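Local atomic coordinates of calcium-regulated actin-bundling protein (Dictyostelium discoideum, PDB entry 4X3N), a protein that binds and bundles actin filaments under calcium control and may contribute to the structure and reorganization of filopodia and pseudopodia during cell movement. Residues F34-A38 against S152-L158. Sequence-based numbering, arbitrary orientation.
With CA (calcium ion), chain D.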
loop_
_atom_site.group_PDB
_atom_site.type_symbol
_atom_site.label_atom_id
_atom_site.label_comp_id
_atom_site.label_asym_id
_atom_site.label_seq_id
_atom_site.Cartn_x
_atom_site.Cartn_y
_atom_site.Cartn_z
ATOM N N PHE A 34 -20.101 -5.361 -7.958
ATOM C CA PHE A 34 -18.860 -5.921 -8.474
ATOM C C PHE A 34 -17.741 -5.701 -7.482
ATOM O O PHE A 34 -16.984 -6.617 -7.193
ATOM C CB PHE A 34 -18.526 -5.198 -9.773
ATOM C CG PHE A 34 -17.381 -5.771 -10.522
ATOM C CD1 PHE A 34 -16.133 -5.390 -10.267
ATOM C CD2 PHE A 34 -17.614 -6.663 -11.565
ATOM C CE1 PHE A 34 -15.057 -5.955 -10.959
ATOM C CE2 PHE A 34 -16.566 -7.243 -12.263
ATOM C CZ PHE A 34 -15.289 -6.877 -11.988
ATOM N N CYS A 35 -17.601 -4.485 -6.993
ATOM C CA CYS A 35 -16.528 -4.191 -6.050
ATOM C C CYS A 35 -16.646 -5.029 -4.793
ATOM O O CYS A 35 -15.608 -5.487 -4.255
ATOM C CB CYS A 35 -16.455 -2.690 -5.699
ATOM S SG CYS A 35 -15.850 -1.719 -7.110
ATOM N N ASN A 36 -17.874 -5.258 -4.325
ATOM C CA ASN A 36 -18.052 -6.112 -3.144
ATOM C C ASN A 36 -17.688 -7.538 -3.341
ATOM O O ASN A 36 -16.988 -8.112 -2.526
ATOM C CB ASN A 36 -19.466 -5.993 -2.621
ATOM C CG ASN A 36 -19.699 -4.640 -1.997
ATOM O OD1 ASN A 36 -18.766 -4.047 -1.466
ATOM N ND2 ASN A 36 -20.911 -4.144 -2.047
ATOM N N VAL A 37 -18.155 -8.137 -4.434
ATOM C CA VAL A 37 -17.770 -9.483 -4.764
ATOM C C VAL A 37 -16.241 -9.546 -4.883
ATOM O O VAL A 37 -15.622 -10.494 -4.425
ATOM C CB VAL A 37 -18.384 -9.968 -6.142
ATOM C CG1 VAL A 37 -17.879 -11.386 -6.472
ATOM C CG2 VAL A 37 -19.913 -9.944 -6.083
ATOM N N ALA A 38 -15.628 -8.582 -5.575
ATOM C CA ALA A 38 -14.205 -8.606 -5.794
ATOM C C ALA A 38 -13.340 -8.440 -4.501
ATOM O O ALA A 38 -12.165 -8.762 -4.496
ATOM C CB ALA A 38 -13.794 -7.602 -6.873
ATOM N N SER A 152 -8.352 -8.774 -8.889
ATOM C CA SER A 152 -9.067 -9.760 -8.150
ATOM C C SER A 152 -9.074 -11.052 -8.963
ATOM O O SER A 152 -8.808 -11.030 -10.155
ATOM C CB SER A 152 -10.475 -9.288 -7.910
ATOM O OG SER A 152 -11.117 -9.006 -9.155
ATOM N N PHE A 153 -9.395 -12.161 -8.322
ATOM C CA PHE A 153 -9.608 -13.426 -9.032
ATOM C C PHE A 153 -10.769 -13.310 -9.954
ATOM O O PHE A 153 -10.712 -13.795 -11.074
ATOM C CB PHE A 153 -9.788 -14.559 -8.055
ATOM C CG PHE A 153 -9.603 -15.938 -8.635
ATOM C CD1 PHE A 153 -8.570 -16.217 -9.495
ATOM C CD2 PHE A 153 -10.422 -17.002 -8.204
ATOM C CE1 PHE A 153 -8.416 -17.517 -10.031
ATOM C CE2 PHE A 153 -10.234 -18.327 -8.708
ATOM C CZ PHE A 153 -9.269 -18.553 -9.636
ATOM N N LEU A 154 -11.804 -12.585 -9.531
ATOM C CA LEU A 154 -12.950 -12.284 -10.385
ATOM C C LEU A 154 -12.515 -11.615 -11.687
ATOM O O LEU A 154 -12.973 -11.993 -12.735
ATOM C CB LEU A 154 -13.995 -11.389 -9.751
ATOM C CG LEU A 154 -15.261 -11.059 -10.567
ATOM C CD1 LEU A 154 -16.159 -12.272 -10.847
ATOM C CD2 LEU A 154 -16.074 -10.023 -9.834
ATOM N N GLU A 155 -11.686 -10.607 -11.581
ATOM C CA GLU A 155 -11.256 -9.845 -12.761
ATOM C C GLU A 155 -10.402 -10.716 -13.682
ATOM O O GLU A 155 -10.595 -10.693 -14.880
ATOM C CB GLU A 155 -10.542 -8.566 -12.319
ATOM C CG GLU A 155 -11.511 -7.517 -11.834
ATOM C CD GLU A 155 -10.804 -6.391 -11.141
ATOM O OE1 GLU A 155 -10.142 -6.669 -10.137
ATOM O OE2 GLU A 155 -10.903 -5.247 -11.624
ATOM N N TYR A 156 -9.494 -11.497 -13.108
ATOM C CA TYR A 156 -8.747 -12.495 -13.887
ATOM C C TYR A 156 -9.693 -13.449 -14.639
ATOM O O TYR A 156 -9.511 -13.736 -15.837
ATOM C CB TYR A 156 -7.768 -13.295 -12.996
ATOM C CG TYR A 156 -7.470 -14.669 -13.555
ATOM C CD1 TYR A 156 -6.555 -14.830 -14.598
ATOM C CD2 TYR A 156 -8.046 -15.812 -13.015
ATOM C CE1 TYR A 156 -6.259 -16.111 -15.108
ATOM C CE2 TYR A 156 -7.799 -17.066 -13.525
ATOM C CZ TYR A 156 -6.910 -17.222 -14.600
ATOM O OH TYR A 156 -6.628 -18.499 -15.117
ATOM N N LEU A 157 -10.706 -13.946 -13.947
ATOM C CA LEU A 157 -11.654 -14.869 -14.558
ATOM C C LEU A 157 -12.462 -14.328 -15.698
ATOM O O LEU A 157 -12.598 -14.963 -16.743
ATOM C CB LEU A 157 -12.601 -15.438 -13.528
ATOM C CG LEU A 157 -11.876 -16.354 -12.552
ATOM C CD1 LEU A 157 -12.783 -16.689 -11.358
ATOM C CD2 LEU A 157 -11.463 -17.712 -13.169
ATOM N N LEU A 158 -12.967 -13.123 -15.528
ATOM C CA LEU A 158 -13.764 -12.513 -16.536
ATOM C C LEU A 158 -12.991 -12.270 -17.816
ATOM O O LEU A 158 -13.557 -12.408 -18.927
ATOM C CB LEU A 158 -14.269 -11.190 -16.022
ATOM C CG LEU A 158 -15.668 -11.079 -15.384
ATOM C CD1 LEU A 158 -16.558 -12.274 -15.309
ATOM C CD2 LEU A 158 -15.633 -10.257 -14.143
HETATM CA CA CA D . -9.544 -4.100 -9.834
HETATM O O HOH W 1 -10.504 -4.845 -7.781
#
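Apolar helix-helix packing joins Phe-34, Val-37 and Ala-38 of helix 28-38 to the N-cap and first turns of helix 153-160, the exiting helix of a calcium-binding EF-hand; the axes of the two short helical segments approach to 10.1 Å, with 110° between their N-to-C directions. Leu-154 CD2 lies over one face of the Phe-34 ring, 4.0 Å from the centroid, a CH-pi contact offset toward the rim. With CG anti to the backbone N (chi1 -172°), the ring reaches across to helix 153-160, where Glu-155 CG and Leu-158 CD2 meet its edge; Phe-170 of helix 167-174 also packs on Leu-154 and Leu-158. Ala-38 CB rests 3.8 Å from Ser-152 OG, the N-cap atom of a capping box. That hydroxyl accepts from Glu-155 N (3.0 Å) and donates to Glu-155 OE1 (2.7 Å), which also takes the Ser-152 N-H. An alanine in place of Ser-152 would probably leave Glu-155 N without its capping acceptor and the Glu-155 carboxylate less firmly fixed beside the calcium. Asp-144, Asn-146, Asp-148, the Arg-150 carbonyl and a water complete the calcium site, which Glu-155 grips in bidentate fashion, through OE1 at 2.7 Å and OE2 at 2.5 Å.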